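Local structure of protein CsuE (Acinetobacter baumannii, 6FJY) at residues F29-S34 against V129-S134; M206-S211 against Q281-T286; Y217-N222 against N260-S265. The protein serves as the tip adhesion subunit of archaic chaperone-usher Csu pili and probably mediates the surface attachment that underlies biofilm formation. All blocks are in the same frame, centred on the assembly; numbering follows the deposited sequence.

Contact 1: F29-S34 against V129-S134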
loop_
_atom_site.group_PDB
_atom_site.type_symbol
_atom_site.label_atom_id
_atom_site.label_comp_id
_atom_site.label_asym_id
_atom_site.label_seq_id
_atom_site.Cartn_x
_atom_site.Cartn_y
_atom_site.Cartn_z
ATOM N N PHE D 29 -16.988 -8.023 2.556
ATOM C CA PHE D 29 -17.284 -7.076 3.619
ATOM C C PHE D 29 -18.559 -7.501 4.335
ATOM O O PHE D 29 -19.360 -8.283 3.817
ATOM C CB PHE D 29 -17.418 -5.644 3.083
ATOM C CG PHE D 29 -18.703 -5.375 2.348
ATOM C CD1 PHE D 29 -18.823 -5.664 1.000
ATOM C CD2 PHE D 29 -19.775 -4.789 2.994
ATOM C CE1 PHE D 29 -19.996 -5.398 0.322
ATOM C CE2 PHE D 29 -20.948 -4.525 2.323
ATOM C CZ PHE D 29 -21.057 -4.823 0.987
ATOM N N ASN D 30 -18.742 -6.963 5.539
ATOM C CA ASN D 30 -19.892 -7.297 6.370
ATOM C C ASN D 30 -21.146 -6.597 5.862
ATOM O O ASN D 30 -21.160 -5.380 5.662
ATOM C CB ASN D 30 -19.611 -6.926 7.819
ATOM C CG ASN D 30 -18.338 -7.559 8.321
ATOM O OD1 ASN D 30 -17.820 -8.502 7.713
ATOM N ND2 ASN D 30 -17.818 -7.044 9.425
ATOM N N SER D 31 -22.193 -7.385 5.635
ATOM C CA SER D 31 -23.402 -6.875 5.005
ATOM C C SER D 31 -24.244 -6.042 5.957
ATOM O O SER D 31 -24.981 -5.155 5.515
ATOM C CB SER D 31 -24.233 -8.041 4.486
ATOM O OG SER D 31 -24.646 -8.853 5.576
ATOM N N GLY D 32 -24.153 -6.327 7.256
ATOM C CA GLY D 32 -25.008 -5.745 8.275
ATOM C C GLY D 32 -25.712 -6.787 9.128
ATOM O O GLY D 32 -26.066 -6.505 10.276
ATOM N N LEU D 33 -25.920 -7.981 8.580
ATOM C CA LEU D 33 -26.462 -9.103 9.332
ATOM C C LEU D 33 -25.320 -9.981 9.849
ATOM O O LEU D 33 -24.273 -10.120 9.213
ATOM C CB LEU D 33 -27.424 -9.925 8.469
ATOM C CG LEU D 33 -28.538 -10.767 9.106
ATOM C CD1 LEU D 33 -28.122 -12.208 9.262
ATOM C CD2 LEU D 33 -28.969 -10.202 10.449
ATOM N N SER D 34 -25.529 -10.546 11.033
ATOM C CA SER D 34 -24.593 -11.459 11.664
ATOM C C SER D 34 -25.377 -12.403 12.563
ATOM O O SER D 34 -26.362 -11.994 13.187
ATOM C CB SER D 34 -23.527 -10.711 12.477
ATOM O OG SER D 34 -22.573 -10.084 11.634
ATOM N N VAL D 129 -29.996 -2.086 4.551
ATOM C CA VAL D 129 -30.687 -3.310 4.179
ATOM C C VAL D 129 -31.717 -3.645 5.247
ATOM O O VAL D 129 -31.438 -3.569 6.450
ATOM C CB VAL D 129 -29.704 -4.487 3.979
ATOM C CG1 VAL D 129 -30.448 -5.736 3.543
ATOM C CG2 VAL D 129 -28.648 -4.128 2.948
ATOM N N LYS D 130 -32.912 -4.010 4.801
ATOM C CA LYS D 130 -33.938 -4.561 5.664
ATOM C C LYS D 130 -33.868 -6.076 5.558
ATOM O O LYS D 130 -33.971 -6.630 4.456
ATOM C CB LYS D 130 -35.327 -4.046 5.281
ATOM C CG LYS D 130 -36.411 -4.367 6.310
ATOM C CD LYS D 130 -37.719 -3.633 5.983
ATOM C CE LYS D 130 -37.567 -2.119 6.056
ATOM N NZ LYS D 130 -37.642 -1.610 7.462
ATOM N N TRP D 131 -33.684 -6.733 6.700
ATOM C CA TRP D 131 -33.552 -8.177 6.790
ATOM C C TRP D 131 -34.789 -8.778 7.439
ATOM O O TRP D 131 -35.328 -8.231 8.406
ATOM C CB TRP D 131 -32.319 -8.561 7.608
ATOM C CG TRP D 131 -31.076 -7.850 7.194
ATOM C CD1 TRP D 131 -30.649 -6.633 7.621
ATOM C CD2 TRP D 131 -30.093 -8.321 6.271
ATOM N NE1 TRP D 131 -29.461 -6.309 7.021
ATOM C CE2 TRP D 131 -29.093 -7.334 6.188
ATOM C CE3 TRP D 131 -29.956 -9.489 5.513
ATOM C CZ2 TRP D 131 -27.974 -7.475 5.369
ATOM C CZ3 TRP D 131 -28.840 -9.626 4.703
ATOM C CH2 TRP D 131 -27.869 -8.625 4.635
ATOM N N PHE D 132 -35.225 -9.911 6.897
ATOM C CA PHE D 132 -36.299 -10.721 7.456
ATOM C C PHE D 132 -35.725 -12.125 7.603
ATOM O O PHE D 132 -35.465 -12.797 6.600
ATOM C CB PHE D 132 -37.534 -10.719 6.548
ATOM C CG PHE D 132 -38.009 -9.339 6.142
ATOM C CD1 PHE D 132 -37.358 -8.623 5.145
ATOM C CD2 PHE D 132 -39.130 -8.778 6.736
ATOM C CE1 PHE D 132 -37.803 -7.358 4.763
ATOM C CE2 PHE D 132 -39.590 -7.518 6.358
ATOM C CZ PHE D 132 -38.927 -6.807 5.371
ATOM N N TYR D 133 -35.497 -12.565 8.842
ATOM C CA TYR D 133 -34.786 -13.817 9.063
ATOM C C TYR D 133 -35.446 -14.642 10.158
ATOM O O TYR D 133 -36.096 -14.112 11.063
ATOM C CB TYR D 133 -33.308 -13.579 9.427
ATOM C CG TYR D 133 -33.096 -12.705 10.641
ATOM C CD1 TYR D 133 -33.020 -13.259 11.918
ATOM C CD2 TYR D 133 -32.963 -11.330 10.514
ATOM C CE1 TYR D 133 -32.823 -12.467 13.027
ATOM C CE2 TYR D 133 -32.765 -10.524 11.626
ATOM C CZ TYR D 133 -32.703 -11.095 12.877
ATOM O OH TYR D 133 -32.511 -10.289 13.976
ATOM N N SER D 134 -35.264 -15.961 10.055
ATOM C CA SER D 134 -35.589 -16.907 11.123
ATOM C C SER D 134 -34.558 -18.029 11.051
ATOM O O SER D 134 -34.679 -18.942 10.226
ATOM C CB SER D 134 -37.000 -17.453 11.000
ATOM O OG SER D 134 -37.256 -18.365 12.049
#
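The indole of W131 is sandwiched between two aliphatic groups. L33 CB sits over the centre of the six-membered ring, a CH-pi contact with CB 3.7 Å from the ring centroid and 6° off the normal. On the opposite face lies V129 CG1, from the same strand, offset toward the rim. S31 O meets the indole edge in plane. This is core packing of the Ig-like beta sandwich. The segments share no hydrogen bond and meet mostly through side chains, with S31 O and the G32 backbone beside the indole. Residues 129-134 belong to a strand paired with 47-54. The backbones of S31 and L33 hydrogen-bond to L104 of strand 103-110, and strand 33-35 also pairs with 2-4. At G32 the chain turns a corner; its positive phi (125°) would jam any side chain against S31 O. L33 has CG anti to the backbone N (chi1 -155°), crosses both aromatics obliquely and brings CD2 4.0 Å from Y133 CE2. W131 NE1 is satisfied by S169 OG. S31 OG lies obliquely 3.4 Å from W131 CH2. That hydroxyl is hydrogen-bonded to L104 O and also accepts a weak bond from L33 N, 3.4 Å from S31 OG.

Contact 2: M206-S211 against Q281-T286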
loop_
_atom_site.group_PDB
_atom_site.type_symbol
_atom_site.label_atom_id
_atom_site.label_comp_id
_atom_site.label_asym_id
_atom_site.label_seq_id
_atom_site.Cartn_x
_atom_site.Cartn_y
_atom_site.Cartn_z
ATOM N N MET D 206 15.768 2.261 -18.335
ATOM C CA MET D 206 14.922 1.678 -17.305
ATOM C C MET D 206 13.546 2.321 -17.389
ATOM O O MET D 206 13.407 3.474 -17.810
ATOM C CB MET D 206 15.517 1.885 -15.900
ATOM C CG MET D 206 16.795 1.120 -15.646
ATOM S SD MET D 206 17.568 1.574 -14.107
ATOM C CE MET D 206 16.112 1.716 -13.152
ATOM N N GLY D 207 12.524 1.561 -17.001
ATOM C CA GLY D 207 11.161 2.047 -17.046
ATOM C C GLY D 207 10.444 1.894 -15.719
ATOM O O GLY D 207 10.464 0.815 -15.121
ATOM N N ILE D 208 9.803 2.967 -15.250
ATOM C CA ILE D 208 9.052 2.950 -13.999
ATOM C C ILE D 208 7.651 3.497 -14.247
ATOM O O ILE D 208 7.490 4.652 -14.660
ATOM C CB ILE D 208 9.759 3.746 -12.891
ATOM C CG1 ILE D 208 11.138 3.133 -12.635
ATOM C CG2 ILE D 208 8.918 3.747 -11.625
ATOM C CD1 ILE D 208 11.923 3.783 -11.545
ATOM N N ARG D 209 6.641 2.670 -13.988
ATOM C CA ARG D 209 5.237 3.035 -14.134
ATOM C C ARG D 209 4.662 3.240 -12.739
ATOM O O ARG D 209 4.590 2.296 -11.945
ATOM C CB ARG D 209 4.464 1.959 -14.898
ATOM C CG ARG D 209 5.054 1.660 -16.278
ATOM C CD ARG D 209 4.345 0.503 -16.963
ATOM N NE ARG D 209 2.895 0.638 -16.863
ATOM C CZ ARG D 209 2.093 -0.258 -16.295
ATOM N NH1 ARG D 209 2.593 -1.377 -15.782
ATOM N NH2 ARG D 209 0.784 -0.041 -16.254
ATOM N N CYS D 210 4.250 4.474 -12.453
ATOM C CA CYS D 210 3.793 4.873 -11.135
ATOM C C CYS D 210 2.434 5.549 -11.259
ATOM O O CYS D 210 2.081 6.103 -12.303
ATOM C CB CYS D 210 4.798 5.823 -10.449
ATOM S SG CYS D 210 6.277 5.093 -9.744
ATOM N N SER D 211 1.662 5.482 -10.181
ATOM C CA SER D 211 0.461 6.296 -10.076
ATOM C C SER D 211 0.839 7.777 -10.006
ATOM O O SER D 211 2.004 8.138 -9.811
ATOM C CB SER D 211 -0.349 5.886 -8.850
ATOM O OG SER D 211 0.519 5.618 -7.765
ATOM N N GLN D 281 7.768 6.728 -16.100
ATOM C CA GLN D 281 9.068 7.361 -16.280
ATOM C C GLN D 281 10.030 6.390 -16.949
ATOM O O GLN D 281 10.059 5.198 -16.622
ATOM C CB GLN D 281 9.683 7.818 -14.951
ATOM C CG GLN D 281 8.964 8.939 -14.245
ATOM C CD GLN D 281 7.769 8.455 -13.463
ATOM O OE1 GLN D 281 7.797 7.383 -12.850
ATOM N NE2 GLN D 281 6.704 9.238 -13.484
ATOM N N ASN D 282 10.831 6.912 -17.869
ATOM C CA ASN D 282 11.925 6.168 -18.467
ATOM C C ASN D 282 13.241 6.899 -18.223
ATOM O O ASN D 282 13.278 8.126 -18.116
ATOM C CB ASN D 282 11.683 5.945 -19.952
ATOM C CG ASN D 282 10.663 4.858 -20.203
ATOM O OD1 ASN D 282 10.998 3.670 -20.223
ATOM N ND2 ASN D 282 9.402 5.254 -20.365
ATOM N N TYR D 283 14.318 6.124 -18.093
ATOM C CA TYR D 283 15.638 6.659 -17.760
ATOM C C TYR D 283 16.647 6.066 -18.736
ATOM O O TYR D 283 17.049 4.911 -18.596
ATOM C CB TYR D 283 16.020 6.345 -16.313
ATOM C CG TYR D 283 15.039 6.859 -15.282
ATOM C CD1 TYR D 283 13.879 6.143 -14.977
ATOM C CD2 TYR D 283 15.280 8.050 -14.598
ATOM C CE1 TYR D 283 12.980 6.611 -14.024
ATOM C CE2 TYR D 283 14.388 8.526 -13.658
ATOM C CZ TYR D 283 13.241 7.804 -13.374
ATOM O OH TYR D 283 12.352 8.278 -12.441
ATOM N N VAL D 284 17.057 6.863 -19.708
ATOM C CA VAL D 284 18.078 6.464 -20.663
ATOM C C VAL D 284 19.437 6.583 -19.994
ATOM O O VAL D 284 19.690 7.512 -19.216
ATOM C CB VAL D 284 17.989 7.317 -21.945
ATOM C CG1 VAL D 284 19.129 6.989 -22.907
ATOM C CG2 VAL D 284 16.654 7.081 -22.619
ATOM N N PHE D 285 20.313 5.623 -20.274
ATOM C CA PHE D 285 21.617 5.593 -19.637
ATOM C C PHE D 285 22.598 4.856 -20.531
ATOM O O PHE D 285 22.215 4.056 -21.393
ATOM C CB PHE D 285 21.556 4.955 -18.240
ATOM C CG PHE D 285 21.243 3.479 -18.237
ATOM C CD1 PHE D 285 19.927 3.035 -18.216
ATOM C CD2 PHE D 285 22.265 2.538 -18.211
ATOM C CE1 PHE D 285 19.639 1.680 -18.192
ATOM C CE2 PHE D 285 21.983 1.182 -18.187
ATOM C CZ PHE D 285 20.671 0.751 -18.183
ATOM N N THR D 286 23.876 5.146 -20.313
ATOM C CA THR D 286 24.950 4.623 -21.139
ATOM C C THR D 286 25.943 3.900 -20.255
ATOM O O THR D 286 26.398 4.451 -19.247
ATOM C CB THR D 286 25.643 5.741 -21.912
ATOM O OG1 THR D 286 24.704 6.347 -22.809
ATOM C CG2 THR D 286 26.793 5.182 -22.707
#
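The carbonyl oxygen of Q281 takes one hydrogen bond and one CA-H...O contact. I208 N gives the hydrogen bond, 2.6 Å from Q281 O, almost straight at 174° and nearly along the C=O axis. G207 CA adds the CA-H...O contact, 3.4 Å from the same Q281 O. The return bond is just as short, with Q281 N 2.5 Å from I208 O. M206 and Y283 form the next hydrogen-bonded pair. Y283 N reaches M206 O at 2.8 Å in the carbonyl plane. In the bond from M206 N to Y283 O, 3.0 Å, the donor M206 N sits above the plane of the Y283 carbonyl. Between these two pairs G207 and N282 form a non-hydrogen-bonded pair, and the N282 amide nitrogen ND2 is bonded to Q280 OE1.

M206, I208, Q281 and Y283 project to one face of the sheet, where M206, I208 and Y283 pack on V218. The I208 chain is extended (chi2 -178°), which carries CD1 to 3.9 Å from Y283 CE1. M206 crosses the F285 side chain at about a right angle and touches F285 CE1 through its CG. The M206 chain then bends at chi3 (40°). M206 SD ends 5.3 Å from the F285 ring centroid in an oblique Met-aromatic contact. The backbone atoms M206 N and Y283 O lie in plane at the edge of that ring. C210 ends the strand with its disulfide to C181 on the neighbouring strand 167-184. The whole is regular antiparallel pairing in a sheet of an Ig-like beta sandwich, within the Spore Coat Protein U domain.

Contact 3: Y217-N222 against N260-S265; sequences YVSLNN and NERWSS
Two backbone bonds and one stack carry this contact. V218 and W263 form an antiparallel hydrogen-bonded pair. V218 N lies 2.8 Å from W263 O, and W263 N lies 3.0 Å from V218 O. The second bond is more bent, with an N-H...O angle of 135°. Next to it Y217 and S264 form a non-hydrogen-bonded pair. The Y217 ring has CG beside the backbone N and takes the guanidinium of R262 flat on one face. The planes are only 5° apart, and R262 CZ is 3.7 Å from the ring centroid. This is a cation-pi stack. R262 NH1 lies over the CD2-CE2 side of the ring, and NH2 over CZ, near OH. The aliphatic part of R262 also joins in, with CD 3.5 Å from Y217 CD1.

R262 leaves the backbone in the crowded position between N and the carbonyl carbon (chi1 60°). From CG to NE its chain is extended, and this length lets the guanidinium span the ring. S219 OG packs against the start of that chain, 3.3 Å from R262 CB. From the other strand S264 CB meets the ring obliquely, 3.5 Å from Y217 CE1.

Further out, V218 O takes a second hydrogen bond from W256 NE1, and K249 NZ bonds to R262 O. Strand 302-311 pairs with 217-220 in the Ig-like fold of the Spore Coat Protein U domain. The chaperone CsuC binds here: Y217 OH is hydrogen-bonded to F194 O of the CsuC chain, and Y217 and S264 pack on K191 of CsuC. With a cation stacked on its ring, Y217 may be polarised toward a more acidic hydroxyl, which would strengthen its donation to that CsuC carbonyl.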
loop_
_atom_site.group_PDB
_atom_site.type_symbol
_atom_site.label_atom_id
_atom_site.label_comp_id
_atom_site.label_asym_id
_atom_site.label_seq_id
_atom_site.Cartn_x
_atom_site.Cartn_y
_atom_site.Cartn_z
ATOM N N TYR D 217 13.227 8.601 -5.747
ATOM C CA TYR D 217 14.590 8.716 -6.230
ATOM C C TYR D 217 15.073 7.348 -6.696
ATOM O O TYR D 217 14.729 6.319 -6.101
ATOM C CB TYR D 217 15.516 9.252 -5.138
ATOM C CG TYR D 217 15.279 10.703 -4.753
ATOM C CD1 TYR D 217 15.731 11.741 -5.562
ATOM C CD2 TYR D 217 14.629 11.036 -3.567
ATOM C CE1 TYR D 217 15.528 13.071 -5.208
ATOM C CE2 TYR D 217 14.421 12.365 -3.205
ATOM C CZ TYR D 217 14.873 13.372 -4.033
ATOM O OH TYR D 217 14.679 14.681 -3.689
ATOM N N VAL D 218 15.859 7.344 -7.768
ATOM C CA VAL D 218 16.470 6.141 -8.314
ATOM C C VAL D 218 17.972 6.268 -8.136
ATOM O O VAL D 218 18.591 7.198 -8.662
ATOM C CB VAL D 218 16.117 5.935 -9.795
ATOM C CG1 VAL D 218 16.515 4.549 -10.234
ATOM C CG2 VAL D 218 14.648 6.157 -10.033
ATOM N N SER D 219 18.563 5.329 -7.407
ATOM C CA SER D 219 20.005 5.298 -7.209
ATOM C C SER D 219 20.567 3.959 -7.676
ATOM O O SER D 219 19.870 2.934 -7.718
ATOM C CB SER D 219 20.373 5.534 -5.747
ATOM O OG SER D 219 19.975 6.826 -5.328
ATOM N N LEU D 220 21.850 3.981 -8.026
ATOM C CA LEU D 220 22.582 2.783 -8.424
ATOM C C LEU D 220 23.822 2.661 -7.554
ATOM O O LEU D 220 24.551 3.640 -7.363
ATOM C CB LEU D 220 22.980 2.818 -9.907
ATOM C CG LEU D 220 21.888 2.923 -10.983
ATOM C CD1 LEU D 220 22.523 2.816 -12.355
ATOM C CD2 LEU D 220 20.809 1.872 -10.820
ATOM N N ASN D 221 24.048 1.465 -7.020
ATOM C CA ASN D 221 25.218 1.209 -6.194
ATOM C C ASN D 221 26.447 1.082 -7.095
ATOM O O ASN D 221 26.411 1.409 -8.284
ATOM C CB ASN D 221 24.992 -0.026 -5.324
ATOM C CG ASN D 221 25.114 -1.327 -6.100
ATOM O OD1 ASN D 221 24.897 -1.377 -7.307
ATOM N ND2 ASN D 221 25.462 -2.387 -5.397
ATOM N N ASN D 222 27.552 0.601 -6.528
ATOM C CA ASN D 222 28.789 0.384 -7.262
ATOM C C ASN D 222 29.022 -1.087 -7.589
ATOM O O ASN D 222 30.152 -1.479 -7.895
ATOM C CB ASN D 222 29.967 0.952 -6.474
ATOM C CG ASN D 222 29.924 2.462 -6.383
ATOM O OD1 ASN D 222 29.409 3.132 -7.276
ATOM N ND2 ASN D 222 30.471 3.006 -5.305
ATOM N N ASN D 260 24.531 12.149 -4.118
ATOM C CA ASN D 260 24.452 13.317 -4.981
ATOM C C ASN D 260 24.365 12.955 -6.459
ATOM O O ASN D 260 24.197 13.853 -7.289
ATOM C CB ASN D 260 25.664 14.220 -4.724
ATOM C CG ASN D 260 26.060 14.263 -3.247
ATOM O OD1 ASN D 260 25.807 13.319 -2.495
ATOM N ND2 ASN D 260 26.682 15.362 -2.832
ATOM N N GLU D 261 24.470 11.668 -6.799
ATOM C CA GLU D 261 24.395 11.190 -8.176
ATOM C C GLU D 261 23.093 10.456 -8.475
ATOM O O GLU D 261 22.989 9.793 -9.514
ATOM C CB GLU D 261 25.579 10.274 -8.484
ATOM C CG GLU D 261 26.927 10.957 -8.422
ATOM C CD GLU D 261 28.063 9.976 -8.586
ATOM O OE1 GLU D 261 27.801 8.755 -8.563
ATOM O OE2 GLU D 261 29.217 10.423 -8.738
ATOM N N ARG D 262 22.100 10.558 -7.592
ATOM C CA ARG D 262 20.822 9.899 -7.801
ATOM C C ARG D 262 20.045 10.605 -8.909
ATOM O O ARG D 262 20.507 11.578 -9.519
ATOM C CB ARG D 262 20.023 9.868 -6.503
ATOM C CG ARG D 262 19.720 11.240 -5.937
ATOM C CD ARG D 262 19.084 11.158 -4.558
ATOM N NE ARG D 262 18.855 12.490 -3.997
ATOM C CZ ARG D 262 18.328 12.722 -2.799
ATOM N NH1 ARG D 262 17.967 11.708 -2.019
ATOM N NH2 ARG D 262 18.162 13.967 -2.383
ATOM N N TRP D 263 18.843 10.099 -9.175
ATOM C CA TRP D 263 18.022 10.591 -10.276
ATOM C C TRP D 263 16.584 10.614 -9.790
ATOM O O TRP D 263 16.011 9.561 -9.494
ATOM C CB TRP D 263 18.179 9.700 -11.506
ATOM C CG TRP D 263 17.834 10.343 -12.808
ATOM C CD1 TRP D 263 17.153 11.502 -12.992
ATOM C CD2 TRP D 263 18.164 9.855 -14.117
ATOM N NE1 TRP D 263 17.031 11.775 -14.336
ATOM C CE2 TRP D 263 17.641 10.779 -15.050
ATOM C CE3 TRP D 263 18.842 8.728 -14.589
ATOM C CZ2 TRP D 263 17.779 10.613 -16.434
ATOM C CZ3 TRP D 263 18.975 8.555 -15.969
ATOM C CH2 TRP D 263 18.448 9.495 -16.873
ATOM N N SER D 264 16.007 11.809 -9.692
ATOM C CA SER D 264 14.648 11.940 -9.200
ATOM C C SER D 264 13.663 11.788 -10.346
ATOM O O SER D 264 13.999 12.019 -11.508
ATOM C CB SER D 264 14.443 13.291 -8.513
ATOM O OG SER D 264 14.333 14.330 -9.463
ATOM N N SER D 265 12.435 11.379 -10.001
ATOM C CA SER D 265 11.290 11.399 -10.912
ATOM C C SER D 265 11.280 12.678 -11.751
ATOM O O SER D 265 10.414 13.541 -11.579
ATOM C CB SER D 265 9.982 11.286 -10.129
ATOM O OG SER D 265 10.137 10.525 -8.948
#

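In the fold
From the N terminus, contact 1 closes first. It joins residues 29-34 to 129-134, closing a span of 94 residues that includes several strands, and packs together parts of the N-terminal sandwich. The chain then runs through strand 167-184 into the C-terminal half. There contact 2 opens at 206-211 and closes at 281-286, joining strands 202-210 and 279-289. Contact 3 opens and closes within that span and joins strands 217-220 and 263-264. Contacts 2 and 3 have centres about 12 Å apart and meet where W263 packs on Y283 edge-to-face. Contact 1 lies on the other side of the chain's centre, its nearest atoms about 24 Å from contact 2 and 34 Å from contact 3.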